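Local coordinates for protein NUDIX hydrolase (Nitrosomonas europaea, PDB 2B0V) that probably hydrolyses nucleoside di- and triphosphates and thiamine diphosphate with the help of magnesium, as a member of the Nudix hydrolase family, at residues R86-G91 / M130-D135; S47-C52 / F64-L69; L23-P28 / R118-M123. All blocks are in the same frame, centred on the assembly; numbering follows the deposited sequence.

Interaction 1: R86-G91 / M130-D135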
loop_
_atom_site.group_PDB
_atom_site.type_symbol
_atom_site.label_atom_id
_atom_site.label_comp_id
_atom_site.label_asym_id
_atom_site.label_seq_id
_atom_site.Cartn_x
_atom_site.Cartn_y
_atom_site.Cartn_z
ATOM N N ARG A 86 4.539 -4.655 7.725
ATOM C CA ARG A 86 3.637 -4.053 6.765
ATOM C C ARG A 86 2.273 -4.684 6.876
ATOM O O ARG A 86 2.105 -5.866 6.546
ATOM C CB ARG A 86 4.133 -4.269 5.327
ATOM C CG ARG A 86 3.117 -3.795 4.251
ATOM C CD ARG A 86 3.581 -4.242 2.813
ATOM N NE ARG A 86 4.106 -3.095 2.062
ATOM C CZ ARG A 86 3.959 -2.864 0.759
ATOM N NH1 ARG A 86 3.298 -3.682 -0.034
ATOM N NH2 ARG A 86 4.462 -1.745 0.251
ATOM N N PHE A 87 1.294 -3.905 7.346
ATOM C CA PHE A 87 -0.109 -4.385 7.374
ATOM C C PHE A 87 -0.741 -4.051 6.057
ATOM O O PHE A 87 -0.812 -2.878 5.729
ATOM C CB PHE A 87 -0.878 -3.635 8.444
ATOM C CG PHE A 87 -0.502 -4.049 9.857
ATOM C CD1 PHE A 87 -1.357 -4.884 10.604
ATOM C CD2 PHE A 87 0.714 -3.602 10.426
ATOM C CE1 PHE A 87 -0.997 -5.283 11.918
ATOM C CE2 PHE A 87 1.091 -3.993 11.746
ATOM C CZ PHE A 87 0.238 -4.833 12.486
ATOM N N THR A 88 -1.244 -5.078 5.350
ATOM C CA THR A 88 -1.743 -4.863 3.973
ATOM C C THR A 88 -3.236 -5.121 4.007
ATOM O O THR A 88 -3.686 -6.121 4.574
ATOM C CB THR A 88 -1.063 -5.847 3.022
ATOM O OG1 THR A 88 0.358 -5.700 3.156
ATOM C CG2 THR A 88 -1.466 -5.532 1.618
ATOM N N PHE A 89 -3.987 -4.206 3.396
ATOM C CA PHE A 89 -5.452 -4.309 3.359
ATOM C C PHE A 89 -5.940 -4.300 1.935
ATOM O O PHE A 89 -5.309 -3.662 1.071
ATOM C CB PHE A 89 -6.077 -3.101 4.076
ATOM C CG PHE A 89 -5.680 -3.031 5.508
ATOM C CD1 PHE A 89 -6.465 -3.642 6.473
ATOM C CD2 PHE A 89 -4.513 -2.340 5.885
ATOM C CE1 PHE A 89 -6.081 -3.582 7.821
ATOM C CE2 PHE A 89 -4.135 -2.268 7.197
ATOM C CZ PHE A 89 -4.911 -2.887 8.168
ATOM N N SER A 90 -7.098 -4.919 1.686
ATOM C CA SER A 90 -7.781 -4.743 0.401
ATOM C C SER A 90 -9.072 -3.953 0.640
ATOM O O SER A 90 -9.690 -4.025 1.728
ATOM C CB SER A 90 -8.085 -6.115 -0.233
ATOM O OG SER A 90 -8.798 -5.958 -1.436
ATOM N N GLY A 91 -9.475 -3.200 -0.373
ATOM C CA GLY A 91 -10.722 -2.472 -0.285
ATOM C C GLY A 91 -11.050 -1.803 -1.595
ATOM O O GLY A 91 -10.383 -2.038 -2.622
HETATM N N MSE A 130 4.964 -7.635 -5.205
HETATM C CA MSE A 130 4.409 -8.802 -5.855
HETATM C C MSE A 130 3.748 -9.746 -4.847
HETATM O O MSE A 130 2.654 -10.282 -5.096
HETATM C CB MSE A 130 5.524 -9.527 -6.650
HETATM C CG MSE A 130 5.043 -10.598 -7.581
HETATM SE SE MSE A 130 4.261 -9.739 -9.178
HETATM C CE MSE A 130 2.475 -10.171 -8.671
ATOM N N GLN A 131 4.391 -9.943 -3.698
ATOM C CA GLN A 131 3.875 -10.939 -2.734
ATOM C C GLN A 131 2.476 -10.562 -2.249
ATOM O O GLN A 131 1.585 -11.435 -2.129
ATOM C CB GLN A 131 4.810 -11.115 -1.531
ATOM C CG GLN A 131 4.418 -12.327 -0.645
ATOM C CD GLN A 131 4.428 -13.628 -1.441
ATOM O OE1 GLN A 131 3.432 -14.351 -1.519
ATOM N NE2 GLN A 131 5.520 -13.876 -2.101
ATOM N N CYS A 132 2.268 -9.276 -1.945
ATOM C CA CYS A 132 0.962 -8.785 -1.432
ATOM C C CYS A 132 -0.157 -9.078 -2.447
ATOM O O CYS A 132 -1.272 -9.465 -2.114
ATOM C CB CYS A 132 1.066 -7.286 -1.064
ATOM S SG CYS A 132 2.164 -6.939 0.380
ATOM N N ILE A 133 0.170 -8.895 -3.724
ATOM C CA ILE A 133 -0.812 -9.196 -4.792
ATOM C C ILE A 133 -1.085 -10.692 -4.913
ATOM O O ILE A 133 -2.233 -11.102 -5.054
ATOM C CB ILE A 133 -0.326 -8.624 -6.162
ATOM C CG1 ILE A 133 -0.419 -7.104 -6.111
ATOM C CG2 ILE A 133 -1.167 -9.177 -7.326
ATOM C CD1 ILE A 133 0.352 -6.373 -7.241
ATOM N N GLU A 134 -0.033 -11.502 -4.843
ATOM C CA GLU A 134 -0.174 -12.964 -4.890
ATOM C C GLU A 134 -1.078 -13.484 -3.787
ATOM O O GLU A 134 -1.991 -14.250 -4.054
ATOM C CB GLU A 134 1.200 -13.633 -4.837
ATOM C CG GLU A 134 2.002 -13.301 -6.124
ATOM C CD GLU A 134 3.439 -13.806 -6.084
ATOM O OE1 GLU A 134 4.020 -13.958 -4.983
ATOM O OE2 GLU A 134 3.996 -14.019 -7.177
ATOM N N ASP A 135 -0.857 -12.998 -2.566
ATOM C CA ASP A 135 -1.625 -13.430 -1.416
ATOM C C ASP A 135 -3.091 -13.004 -1.578
ATOM O O ASP A 135 -4.001 -13.794 -1.327
ATOM C CB ASP A 135 -0.980 -12.886 -0.147
ATOM C CG ASP A 135 0.349 -13.574 0.166
ATOM O OD1 ASP A 135 0.603 -14.650 -0.416
ATOM O OD2 ASP A 135 1.122 -13.071 1.017
#

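Interaction 2: S47-C52 / F64-L69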
loop_
_atom_site.group_PDB
_atom_site.type_symbol
_atom_site.label_atom_id
_atom_site.label_comp_id
_atom_site.label_asym_id
_atom_site.label_seq_id
_atom_site.Cartn_x
_atom_site.Cartn_y
_atom_site.Cartn_z
ATOM N N SER A 47 -5.182 4.955 13.878
ATOM C CA SER A 47 -5.237 3.512 13.831
ATOM C C SER A 47 -4.542 3.028 12.564
ATOM O O SER A 47 -4.295 3.808 11.629
ATOM C CB SER A 47 -6.671 3.021 13.801
ATOM O OG SER A 47 -7.320 3.457 12.596
ATOM N N ILE A 48 -4.244 1.737 12.541
ATOM C CA ILE A 48 -3.577 1.178 11.376
ATOM C C ILE A 48 -4.511 1.233 10.143
ATOM O O ILE A 48 -4.096 1.592 9.056
ATOM C CB ILE A 48 -3.090 -0.258 11.678
ATOM C CG1 ILE A 48 -1.933 -0.159 12.656
ATOM C CG2 ILE A 48 -2.618 -0.945 10.391
ATOM C CD1 ILE A 48 -1.481 -1.453 13.284
ATOM N N ILE A 49 -5.775 0.883 10.336
ATOM C CA ILE A 49 -6.711 0.932 9.205
ATOM C C ILE A 49 -6.844 2.360 8.638
ATOM O O ILE A 49 -6.876 2.577 7.398
ATOM C CB ILE A 49 -8.093 0.367 9.606
ATOM C CG1 ILE A 49 -7.949 -1.141 9.805
ATOM C CG2 ILE A 49 -9.083 0.579 8.483
ATOM C CD1 ILE A 49 -9.175 -1.816 10.430
ATOM N N GLN A 50 -6.952 3.334 9.536
ATOM C CA GLN A 50 -7.035 4.728 9.072
ATOM C C GLN A 50 -5.737 5.202 8.410
ATOM O O GLN A 50 -5.802 5.976 7.437
ATOM C CB GLN A 50 -7.506 5.670 10.180
ATOM C CG GLN A 50 -8.986 5.403 10.589
ATOM C CD GLN A 50 -9.950 5.673 9.441
ATOM O OE1 GLN A 50 -10.337 4.777 8.687
ATOM N NE2 GLN A 50 -10.315 6.932 9.276
ATOM N N ALA A 51 -4.589 4.701 8.860
ATOM C CA ALA A 51 -3.293 5.019 8.205
ATOM C C ALA A 51 -3.347 4.540 6.776
ATOM O O ALA A 51 -2.847 5.208 5.857
ATOM C CB ALA A 51 -2.173 4.291 8.905
ATOM N N CYS A 52 -3.918 3.350 6.587
ATOM C CA CYS A 52 -4.026 2.779 5.247
ATOM C C CYS A 52 -4.877 3.694 4.346
ATOM O O CYS A 52 -4.481 3.995 3.231
ATOM C CB CYS A 52 -4.585 1.359 5.311
ATOM S SG CYS A 52 -4.606 0.570 3.647
ATOM N N PHE A 64 -10.397 5.756 0.103
ATOM C CA PHE A 64 -10.401 4.304 0.249
ATOM C C PHE A 64 -11.414 3.846 1.282
ATOM O O PHE A 64 -11.609 4.504 2.325
ATOM C CB PHE A 64 -9.000 3.907 0.694
ATOM C CG PHE A 64 -8.738 2.396 0.812
ATOM C CD1 PHE A 64 -8.860 1.552 -0.277
ATOM C CD2 PHE A 64 -8.289 1.856 2.021
ATOM C CE1 PHE A 64 -8.519 0.158 -0.157
ATOM C CE2 PHE A 64 -7.967 0.472 2.129
ATOM C CZ PHE A 64 -8.087 -0.349 1.044
ATOM N N LEU A 65 -12.055 2.711 0.977
ATOM C CA LEU A 65 -12.917 2.001 1.914
ATOM C C LEU A 65 -12.302 0.633 2.211
ATOM O O LEU A 65 -12.423 -0.282 1.402
ATOM C CB LEU A 65 -14.301 1.813 1.275
ATOM C CG LEU A 65 -15.489 1.437 2.157
ATOM C CD1 LEU A 65 -15.974 2.643 2.953
ATOM C CD2 LEU A 65 -16.634 0.933 1.257
ATOM N N PRO A 66 -11.611 0.500 3.354
ATOM C CA PRO A 66 -10.999 -0.807 3.635
ATOM C C PRO A 66 -12.064 -1.861 3.856
ATOM O O PRO A 66 -13.167 -1.567 4.409
ATOM C CB PRO A 66 -10.150 -0.576 4.911
ATOM C CG PRO A 66 -10.083 0.939 5.054
ATOM C CD PRO A 66 -11.359 1.487 4.422
ATOM N N GLU A 67 -11.772 -3.068 3.391
ATOM C CA GLU A 67 -12.733 -4.172 3.531
ATOM C C GLU A 67 -12.191 -5.351 4.360
ATOM O O GLU A 67 -12.917 -5.936 5.153
ATOM C CB GLU A 67 -13.177 -4.641 2.161
ATOM C CG GLU A 67 -13.908 -3.509 1.372
ATOM C CD GLU A 67 -14.327 -3.929 -0.025
ATOM O OE1 GLU A 67 -13.479 -4.386 -0.820
ATOM O OE2 GLU A 67 -15.520 -3.773 -0.343
ATOM N N VAL A 68 -10.943 -5.753 4.066
ATOM C CA VAL A 68 -10.261 -6.902 4.718
ATOM C C VAL A 68 -8.781 -6.627 4.906
ATOM O O VAL A 68 -8.197 -5.789 4.188
ATOM C CB VAL A 68 -10.372 -8.211 3.890
ATOM C CG1 VAL A 68 -11.821 -8.705 3.803
ATOM C CG2 VAL A 68 -9.738 -8.081 2.489
ATOM N N LEU A 69 -8.196 -7.373 5.847
ATOM C CA LEU A 69 -6.750 -7.498 5.970
ATOM C C LEU A 69 -6.350 -8.633 5.039
ATOM O O LEU A 69 -7.021 -9.691 5.015
ATOM C CB LEU A 69 -6.421 -7.873 7.406
ATOM C CG LEU A 69 -4.963 -8.031 7.758
ATOM C CD1 LEU A 69 -4.318 -6.633 7.795
ATOM C CD2 LEU A 69 -4.942 -8.733 9.140
#

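Interaction 3: L23-P28 / R118-M123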
loop_
_atom_site.group_PDB
_atom_site.type_symbol
_atom_site.label_atom_id
_atom_site.label_comp_id
_atom_site.label_asym_id
_atom_site.label_seq_id
_atom_site.Cartn_x
_atom_site.Cartn_y
_atom_site.Cartn_z
ATOM N N LEU A 23 -1.680 1.272 -8.440
ATOM C CA LEU A 23 -0.323 1.319 -7.925
ATOM C C LEU A 23 0.233 2.683 -8.141
ATOM O O LEU A 23 -0.312 3.475 -8.937
ATOM C CB LEU A 23 0.572 0.299 -8.646
ATOM C CG LEU A 23 0.185 -1.189 -8.521
ATOM C CD1 LEU A 23 1.108 -2.104 -9.402
ATOM C CD2 LEU A 23 0.131 -1.677 -7.030
ATOM N N VAL A 24 1.354 2.951 -7.502
ATOM C CA VAL A 24 2.019 4.225 -7.729
ATOM C C VAL A 24 3.399 4.000 -8.312
ATOM O O VAL A 24 4.064 3.028 -7.961
ATOM C CB VAL A 24 2.117 5.097 -6.443
ATOM C CG1 VAL A 24 0.724 5.520 -5.956
ATOM C CG2 VAL A 24 2.903 4.382 -5.355
ATOM N N GLU A 25 3.810 4.888 -9.227
ATOM C CA GLU A 25 5.220 5.019 -9.582
ATOM C C GLU A 25 5.765 6.158 -8.738
ATOM O O GLU A 25 5.191 7.247 -8.689
ATOM C CB GLU A 25 5.383 5.292 -11.081
ATOM C CG GLU A 25 4.860 4.103 -11.876
ATOM C CD GLU A 25 4.953 4.267 -13.385
ATOM O OE1 GLU A 25 4.921 5.421 -13.881
ATOM O OE2 GLU A 25 5.085 3.220 -14.052
ATOM N N GLU A 26 6.850 5.879 -8.026
ATOM C CA GLU A 26 7.357 6.799 -7.009
ATOM C C GLU A 26 8.883 6.824 -7.040
ATOM O O GLU A 26 9.527 5.897 -7.538
ATOM C CB GLU A 26 6.869 6.374 -5.613
ATOM C CG GLU A 26 7.423 4.997 -5.181
ATOM C CD GLU A 26 6.737 4.478 -3.927
ATOM O OE1 GLU A 26 5.645 5.017 -3.577
ATOM O OE2 GLU A 26 7.293 3.533 -3.320
ATOM N N ILE A 27 9.440 7.921 -6.549
ATOM C CA ILE A 27 10.894 8.045 -6.454
ATOM C C ILE A 27 11.193 8.186 -4.960
ATOM O O ILE A 27 11.093 9.293 -4.416
ATOM C CB ILE A 27 11.396 9.256 -7.244
ATOM C CG1 ILE A 27 10.969 9.127 -8.713
ATOM C CG2 ILE A 27 12.899 9.382 -7.110
ATOM C CD1 ILE A 27 11.339 10.329 -9.588
ATOM N N PRO A 28 11.538 7.063 -4.289
ATOM C CA PRO A 28 11.747 7.083 -2.822
ATOM C C PRO A 28 13.010 7.812 -2.389
ATOM O O PRO A 28 13.065 8.371 -1.279
ATOM C CB PRO A 28 11.880 5.589 -2.449
ATOM C CG PRO A 28 11.436 4.830 -3.644
ATOM C CD PRO A 28 11.725 5.713 -4.844
ATOM N N ARG A 118 4.030 -7.910 -13.408
ATOM C CA ARG A 118 5.095 -8.923 -13.469
ATOM C C ARG A 118 6.253 -8.472 -14.345
ATOM O O ARG A 118 7.404 -8.677 -13.978
ATOM C CB ARG A 118 4.576 -10.293 -13.924
ATOM C CG ARG A 118 3.628 -10.956 -12.976
ATOM C CD ARG A 118 3.186 -12.323 -13.524
ATOM N NE ARG A 118 2.180 -12.961 -12.679
ATOM C CZ ARG A 118 1.106 -13.623 -13.120
ATOM N NH1 ARG A 118 0.852 -13.757 -14.423
ATOM N NH2 ARG A 118 0.269 -14.157 -12.238
ATOM N N ALA A 119 5.963 -7.777 -15.459
ATOM C CA ALA A 119 7.023 -7.380 -16.394
ATOM C C ALA A 119 7.860 -6.234 -15.825
ATOM O O ALA A 119 8.937 -5.930 -16.318
ATOM C CB ALA A 119 6.411 -7.002 -17.743
ATOM N N LYS A 120 7.348 -5.610 -14.767
ATOM C CA LYS A 120 8.027 -4.482 -14.138
ATOM C C LYS A 120 8.702 -4.888 -12.826
ATOM O O LYS A 120 9.054 -4.032 -12.022
ATOM C CB LYS A 120 7.040 -3.335 -13.934
ATOM C CG LYS A 120 6.930 -2.481 -15.178
ATOM C CD LYS A 120 6.047 -1.282 -14.903
ATOM C CE LYS A 120 6.308 -0.211 -15.913
ATOM N NZ LYS A 120 6.014 -0.688 -17.272
ATOM N N GLN A 121 8.846 -6.202 -12.613
ATOM C CA GLN A 121 9.373 -6.760 -11.367
ATOM C C GLN A 121 10.694 -6.108 -10.946
ATOM O O GLN A 121 10.866 -5.778 -9.761
ATOM C CB GLN A 121 9.528 -8.288 -11.487
ATOM C CG GLN A 121 9.334 -9.046 -10.183
ATOM C CD GLN A 121 8.346 -10.262 -10.291
ATOM O OE1 GLN A 121 8.103 -10.958 -9.301
ATOM N NE2 GLN A 121 7.787 -10.497 -11.481
ATOM N N ALA A 122 11.602 -5.877 -11.904
ATOM C CA ALA A 122 12.892 -5.282 -11.538
ATOM C C ALA A 122 12.792 -3.871 -10.915
ATOM O O ALA A 122 13.697 -3.471 -10.171
ATOM C CB ALA A 122 13.886 -5.311 -12.726
HETATM N N MSE A 123 11.706 -3.140 -11.192
HETATM C CA MSE A 123 11.534 -1.774 -10.633
HETATM C C MSE A 123 10.514 -1.767 -9.479
HETATM O O MSE A 123 10.148 -0.703 -8.988
HETATM C CB MSE A 123 11.185 -0.738 -11.709
HETATM C CG MSE A 123 9.864 -0.968 -12.384
HETATM SE SE MSE A 123 9.490 0.404 -13.753
HETATM C CE MSE A 123 8.750 1.709 -12.556
#

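Interaction 1: R86-G91 / M130-D135
The side chain of Cys132 points from helix 128-137 at strand 82-96 and meets two residues there, Arg86 and Thr88, which lie two residues apart along the strand and so on the same face of the sheet. The polar link is a hydrogen bond from Arg86 NH1 to Cys132 SG, 3.5 Å long with an N-H...S angle of 157°; the sulfur sits at the edge of the guanidinium, only 9° out of its plane. Cys132 is deposited in two conformers; the bond is described for one of them and is to that extent doubtful. A bend at chi3 (-106°) turns the arginine head to the helix, and the planar group has further anchors, as NH1 also bonds to Gln37 and NH2 to Asn36. Thr88 OG1 lies 3.5 Å from Cys132 SG as well.

In this way the helix covers one face of the Nudix sheet, while Phe87 and Phe89 on the same strand turn to the face that carries the Nudix helix.

The apolar part is slight and not tight. Thr88 CG2 rests 4.1 Å from Cys132 CB, and the aliphatic Arg86 CD comes within 3.9 Å of Cys132 SG. Tyr73, from strand 62-77, touches both Thr88 and Cys132.

Interaction 2: S47-C52 / F64-L69
At the start of helix 48-60, whose Ile49 and Cys52 pack on Pro66 and Phe64, Ala51 N donates to Ser47 O over 2.9 Å. The side chain of the same serine caps the helix: Ser47 OG accepts from Gln50 N at 3.1 Å, with an N-H...O angle of 157°. Ser47 thus occupies the N-cap position, and its two oxygens bind backbone N-H groups of the first turn.

Across the contact there is no hydrogen bond, and the meeting is made by apolar groups and one sulfur. Ile49 CG2 is the branch that does the touching, 3.6 Å from Pro66 CG and 3.9 Å from Pro66 CB, and the two side chains meet at a slant. Phe89, from the neighbouring strand 82-96, packs on Ile49 too.

One turn further along the helix, Cys52 carries its sulfur opposite the backbone N (chi1 -176°), from where it reaches the ring of Phe64. SG comes to 3.7 Å from Phe64 CE2 and lies 4.7 Å from the ring centroid, 53° off the ring normal, an oblique sulfur-aromatic contact. Within the strand, Pro66 N stands 3.8 Å above one face of the Phe64 ring, offset toward its rim. Cys52 and Phe64 are buried, the former against Ala13 and the latter against Ile15, both of strand 8-17, with Ser53 and Val56 of the helix also touching Phe64.

Just beyond Pro66, Glu67 and Val68 both stand across from Ser90 in a classic beta bulge. Residues 40-61 match the Nudix box, and the contact seats the first turns of its helix on strand 62-77, the strand that follows it, as in the loop-helix-loop motif of Nudix hydrolases.

Interaction 3: L23-P28 / R118-M123
With CG placed opposite the carbonyl carbon (chi1 -63°) and the chain straight beyond it (chi2 179°), Glu25 sends its carboxylate from strand 20-26 to Lys120 and Met123. Lys120 runs out from the turn after helix 114-119 and kinks at its last torsion (chi4 61°), so that its methylene CE, rather than the ammonium, is the part nearest the glutamate.

Glu25 OE2 lies 4.1 Å from Lys120 CE and the two side chains cross at about a right angle. The charged ends do not meet: Lys120 NZ stays 5.1 Å from Glu25 OE2, though the opposite charges would still attract weakly. The other oxygen of the carboxylate, OE1, has the stronger partner, a salt bridge to Arg108 on the adjacent strand 106-113. The methyl of selenomethionine 123 completes the contact, its CE 4.2 Å from Glu25 OE2, with Ile33 touching both Glu25 and Met123.

The turn that presents these groups is held by its own bonds. Arg118 O accepts twice from Gln121, from its backbone N at 3.2 Å and from the side-chain NE2 at 3.1 Å, the latter lying in the carbonyl plane on a lone pair. Met123 N in turn donates to Lys120 O at 2.9 Å. The arrangement is a loose apposition in which the helix-to-3-10 turn passes beside strand 20-26 of the Nudix sheet, near that strand's C-terminal end.

Overall arrangement
All three contacts converge on one mixed sheet. Interactions 1 and 2, with centres 12 Å apart, adjoin through the neighbouring strands 82-96 and 62-77: Ser90 O lies 2.8 Å from Glu67 N and Ser90 N 2.9 Å from Val68 O, probable hydrogen bonds. Interaction 3 lies 15 Å from interaction 1, centre to centre, and touches it through Met130, whose CG is 3.5 Å from Gln121 OE1. Interactions 2 and 3 sit on opposite sides of the chain's centre, 22 Å apart between centres. The helical half of interaction 2 lies in the Nudix box. A bound sodium ion, about 9 Å from the Ile49 side chain, does not contact it and gives no evidence for the magnesium site.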